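Local coordinates for protein DNA polymerase III subunit beta (Pseudomonas aeruginosa, PDB 4TSZ) that forms a sliding clamp that tethers DNA polymerases and other proteins to DNA and gives them processivity, at residues E[325-339]-E[351-363]. Sequence-based numbering, arbitrary orientation.
Sequences YLLDVLGVIGTEQVR and VHEADNDDSAYVV
Arg339 and His352 form an antiparallel hydrogen-bonded pair between strands 337-339 and 351-353, while helix 325-330 runs nearly antiparallel (176°) to strand 359-363, their axes 9.6 Å apart. Between helix and sheet, Val329 is the wedge: with its CG1 anti to the backbone N (chi1 171°), that methyl meets Val351 CG1 tip to tip at 3.6 Å, and both its methyls lie against Tyr361 CB. Ile333 CD1 and Val332 CG2 approach the Tyr361 ring obliquely from the same side, CD1 near CE2 and CG2 near CZ and the hydroxyl, and a water donates to both Val332 O and Tyr361 OH, the hydroxyl also bonding to the backbone of Arg142. Such a helix laid on an antiparallel sheet illustrates the DNA-clamp fold, here in the C-terminal domain, whose sheet continues through strand 177-184 into the central domain; the bound peptide packs on Tyr325 and Val362 nearby. Beyond the helix, Gly334 N donates to Glu353 OE2 (2.8 Å), a carboxylate oxygen that Arg142 also pairs with, and Ala354 N points almost straight at Thr335 OG1 (3.0 Å), which itself donates to Gln337 O. At the far end Arg339, bent at chi3 (-73°), turns its guanidinium over His352 CB, grips Glu353 O side-on through NE and NH2, and directs NH2 in plane to Asp357 OD1, a salt bridge of 2.8 Å.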
# COMPACT_ATOMS: atom_id res chain seq x y z
N TYR E 325 -1.76 18.14 14.43
CA TYR E 325 -3.11 18.73 14.56
C TYR E 325 -3.28 19.91 13.60
O TYR E 325 -4.35 20.05 13.01
CB TYR E 325 -3.43 19.17 16.01
CG TYR E 325 -3.53 18.06 17.04
CD1 TYR E 325 -3.65 16.72 16.65
CD2 TYR E 325 -3.57 18.35 18.40
CE1 TYR E 325 -3.76 15.71 17.60
CE2 TYR E 325 -3.68 17.35 19.35
CZ TYR E 325 -3.79 16.03 18.95
OH TYR E 325 -3.89 15.04 19.90
N LEU E 326 -2.22 20.73 13.43
CA LEU E 326 -2.26 21.87 12.50
C LEU E 326 -2.26 21.40 11.05
O LEU E 326 -3.03 21.93 10.24
CB LEU E 326 -1.10 22.86 12.77
CG LEU E 326 -1.03 23.50 14.18
CD1 LEU E 326 0.13 24.45 14.25
CD2 LEU E 326 -2.32 24.24 14.55
N LEU E 327 -1.44 20.36 10.73
CA LEU E 327 -1.37 19.77 9.39
C LEU E 327 -2.70 19.12 9.00
O LEU E 327 -3.15 19.27 7.86
CB LEU E 327 -0.18 18.79 9.26
CG LEU E 327 1.19 19.46 9.18
CD1 LEU E 327 2.30 18.49 9.57
CD2 LEU E 327 1.44 20.06 7.78
N ASP E 328 -3.37 18.49 9.97
CA ASP E 328 -4.69 17.89 9.76
C ASP E 328 -5.71 18.93 9.31
O ASP E 328 -6.46 18.69 8.36
CB ASP E 328 -5.20 17.22 11.04
CG ASP E 328 -4.53 15.92 11.40
OD1 ASP E 328 -3.84 15.35 10.54
OD2 ASP E 328 -4.68 15.50 12.56
N VAL E 329 -5.71 20.11 9.97
CA VAL E 329 -6.60 21.22 9.64
C VAL E 329 -6.29 21.76 8.24
O VAL E 329 -7.21 21.93 7.43
CB VAL E 329 -6.55 22.34 10.72
CG1 VAL E 329 -7.32 23.59 10.25
CG2 VAL E 329 -7.10 21.85 12.05
N LEU E 330 -5.00 22.04 7.96
CA LEU E 330 -4.59 22.59 6.67
C LEU E 330 -4.95 21.68 5.50
O LEU E 330 -5.31 22.19 4.44
CB LEU E 330 -3.10 22.99 6.67
CG LEU E 330 -2.71 24.14 7.60
CD1 LEU E 330 -1.23 24.29 7.66
CD2 LEU E 330 -3.36 25.47 7.18
N GLY E 331 -4.91 20.36 5.74
CA GLY E 331 -5.25 19.33 4.76
C GLY E 331 -6.70 19.33 4.31
O GLY E 331 -7.01 18.75 3.28
N VAL E 332 -7.60 19.98 5.08
CA VAL E 332 -9.02 20.08 4.75
C VAL E 332 -9.48 21.50 4.33
O VAL E 332 -10.61 21.67 3.89
CB VAL E 332 -9.97 19.41 5.79
CG1 VAL E 332 -9.68 17.91 5.92
CG2 VAL E 332 -9.90 20.10 7.15
N ILE E 333 -8.60 22.52 4.45
CA ILE E 333 -8.91 23.89 4.02
C ILE E 333 -8.87 23.91 2.47
O ILE E 333 -7.85 23.58 1.87
CB ILE E 333 -7.94 24.92 4.68
CG1 ILE E 333 -8.06 24.98 6.23
CG2 ILE E 333 -8.01 26.34 4.00
CD1 ILE E 333 -9.37 25.62 6.84
N GLY E 334 -9.99 24.26 1.84
CA GLY E 334 -10.14 24.28 0.39
C GLY E 334 -9.75 25.57 -0.31
O GLY E 334 -9.60 25.58 -1.54
N THR E 335 -9.58 26.65 0.46
CA THR E 335 -9.15 27.94 -0.07
C THR E 335 -7.62 28.08 -0.00
O THR E 335 -6.94 27.44 0.82
CB THR E 335 -9.86 29.11 0.65
OG1 THR E 335 -9.60 29.02 2.05
CG2 THR E 335 -11.35 29.13 0.39
N GLU E 336 -7.10 28.90 -0.89
CA GLU E 336 -5.69 29.26 -1.05
C GLU E 336 -5.16 29.95 0.22
O GLU E 336 -4.01 29.73 0.61
CB GLU E 336 -5.60 30.23 -2.21
CG GLU E 336 -4.22 30.38 -2.79
CD GLU E 336 -4.34 31.12 -4.10
OE1 GLU E 336 -4.55 30.44 -5.13
OE2 GLU E 336 -4.26 32.37 -4.08
N GLN E 337 -6.00 30.79 0.84
CA GLN E 337 -5.68 31.49 2.08
C GLN E 337 -6.40 30.81 3.24
O GLN E 337 -7.46 30.18 3.06
CB GLN E 337 -6.04 32.98 2.00
CG GLN E 337 -5.09 33.77 1.11
CD GLN E 337 -5.32 35.26 1.24
OE1 GLN E 337 -6.43 35.76 1.10
NE2 GLN E 337 -4.25 35.99 1.50
N VAL E 338 -5.82 30.95 4.42
CA VAL E 338 -6.35 30.37 5.65
C VAL E 338 -6.34 31.43 6.75
O VAL E 338 -5.40 32.23 6.85
CB VAL E 338 -5.64 29.03 6.01
CG1 VAL E 338 -4.13 29.19 6.20
CG2 VAL E 338 -6.28 28.36 7.22
N ARG E 339 -7.42 31.46 7.54
CA ARG E 339 -7.56 32.38 8.66
C ARG E 339 -7.33 31.65 9.97
O ARG E 339 -7.94 30.61 10.22
CB ARG E 339 -8.95 33.04 8.67
CG ARG E 339 -9.17 34.10 7.62
CD ARG E 339 -10.55 34.73 7.78
NE ARG E 339 -11.63 33.83 7.36
CZ ARG E 339 -12.81 33.73 7.96
NH1 ARG E 339 -13.08 34.46 9.04
NH2 ARG E 339 -13.73 32.89 7.50
N VAL E 351 -9.68 28.15 13.34
CA VAL E 351 -9.26 28.14 11.95
C VAL E 351 -10.47 28.07 11.01
O VAL E 351 -11.41 27.31 11.26
CB VAL E 351 -8.20 27.03 11.65
CG1 VAL E 351 -7.55 27.23 10.29
CG2 VAL E 351 -7.12 26.98 12.74
N HIS E 352 -10.44 28.87 9.94
CA HIS E 352 -11.48 28.93 8.92
C HIS E 352 -10.86 29.02 7.55
O HIS E 352 -9.70 29.42 7.41
CB HIS E 352 -12.33 30.21 9.09
CG HIS E 352 -13.15 30.31 10.33
ND1 HIS E 352 -14.14 29.39 10.63
CD2 HIS E 352 -13.17 31.29 11.27
CE1 HIS E 352 -14.69 29.80 11.75
NE2 HIS E 352 -14.14 30.94 12.17
N GLU E 353 -11.68 28.78 6.52
CA GLU E 353 -11.33 29.02 5.12
C GLU E 353 -11.33 30.55 4.97
O GLU E 353 -11.89 31.25 5.82
CB GLU E 353 -12.35 28.39 4.17
CG GLU E 353 -12.29 26.88 4.13
CD GLU E 353 -13.00 26.21 2.97
OE1 GLU E 353 -14.07 26.71 2.54
OE2 GLU E 353 -12.51 25.15 2.51
N ALA E 354 -10.69 31.08 3.91
CA ALA E 354 -10.57 32.51 3.69
C ALA E 354 -11.87 33.27 3.52
O ALA E 354 -11.98 34.38 4.05
CB ALA E 354 -9.66 32.78 2.49
N ASP E 355 -12.83 32.71 2.76
CA ASP E 355 -14.06 33.41 2.37
C ASP E 355 -15.38 33.04 3.06
O ASP E 355 -16.41 33.61 2.70
CB ASP E 355 -14.21 33.36 0.83
CG ASP E 355 -14.37 31.96 0.23
OD1 ASP E 355 -14.24 30.96 0.99
OD2 ASP E 355 -14.61 31.86 -0.99
N ASN E 356 -15.36 32.10 4.01
CA ASN E 356 -16.59 31.67 4.69
C ASN E 356 -16.32 31.09 6.09
O ASN E 356 -15.19 30.69 6.39
CB ASN E 356 -17.36 30.66 3.82
CG ASN E 356 -16.70 29.31 3.72
OD1 ASN E 356 -17.01 28.40 4.48
ND2 ASN E 356 -15.73 29.16 2.83
N ASP E 357 -17.37 31.03 6.92
CA ASP E 357 -17.33 30.47 8.28
C ASP E 357 -18.03 29.10 8.37
O ASP E 357 -18.18 28.59 9.49
CB ASP E 357 -17.94 31.48 9.29
CG ASP E 357 -17.21 32.81 9.43
OD1 ASP E 357 -16.01 32.88 9.05
OD2 ASP E 357 -17.81 33.77 9.96
N ASP E 358 -18.43 28.48 7.22
CA ASP E 358 -19.11 27.16 7.16
C ASP E 358 -18.32 26.06 7.85
O ASP E 358 -18.92 25.23 8.53
CB ASP E 358 -19.44 26.74 5.71
CG ASP E 358 -20.31 27.72 4.92
OD1 ASP E 358 -20.98 28.57 5.55
OD2 ASP E 358 -20.34 27.60 3.68
N SER E 359 -16.98 26.08 7.70
CA SER E 359 -16.07 25.16 8.36
C SER E 359 -15.36 25.91 9.48
O SER E 359 -14.98 27.06 9.30
CB SER E 359 -15.06 24.58 7.38
OG SER E 359 -15.70 23.76 6.41
N ALA E 360 -15.22 25.26 10.64
CA ALA E 360 -14.53 25.82 11.80
C ALA E 360 -13.71 24.73 12.49
O ALA E 360 -14.18 23.61 12.69
CB ALA E 360 -15.52 26.46 12.77
N TYR E 361 -12.45 25.05 12.80
CA TYR E 361 -11.50 24.12 13.41
C TYR E 361 -10.91 24.72 14.65
O TYR E 361 -10.45 25.85 14.63
CB TYR E 361 -10.41 23.71 12.41
CG TYR E 361 -11.00 23.17 11.13
CD1 TYR E 361 -11.40 21.84 11.03
CD2 TYR E 361 -11.26 24.01 10.05
CE1 TYR E 361 -12.02 21.35 9.88
CE2 TYR E 361 -11.87 23.53 8.89
CZ TYR E 361 -12.25 22.20 8.81
OH TYR E 361 -12.84 21.71 7.66
N VAL E 362 -10.95 23.97 15.74
CA VAL E 362 -10.46 24.42 17.05
C VAL E 362 -9.30 23.53 17.48
O VAL E 362 -9.43 22.31 17.43
CB VAL E 362 -11.62 24.43 18.08
CG1 VAL E 362 -11.14 24.99 19.42
CG2 VAL E 362 -12.82 25.23 17.56
N VAL E 363 -8.15 24.13 17.83
CA VAL E 363 -6.99 23.36 18.27
C VAL E 363 -6.51 23.92 19.61
O VAL E 363 -6.07 25.06 19.67
CB VAL E 363 -5.82 23.31 17.23
CG1 VAL E 363 -4.70 22.39 17.72
CG2 VAL E 363 -6.30 22.85 15.86
O HOH W 1 -12.63 23.20 5.31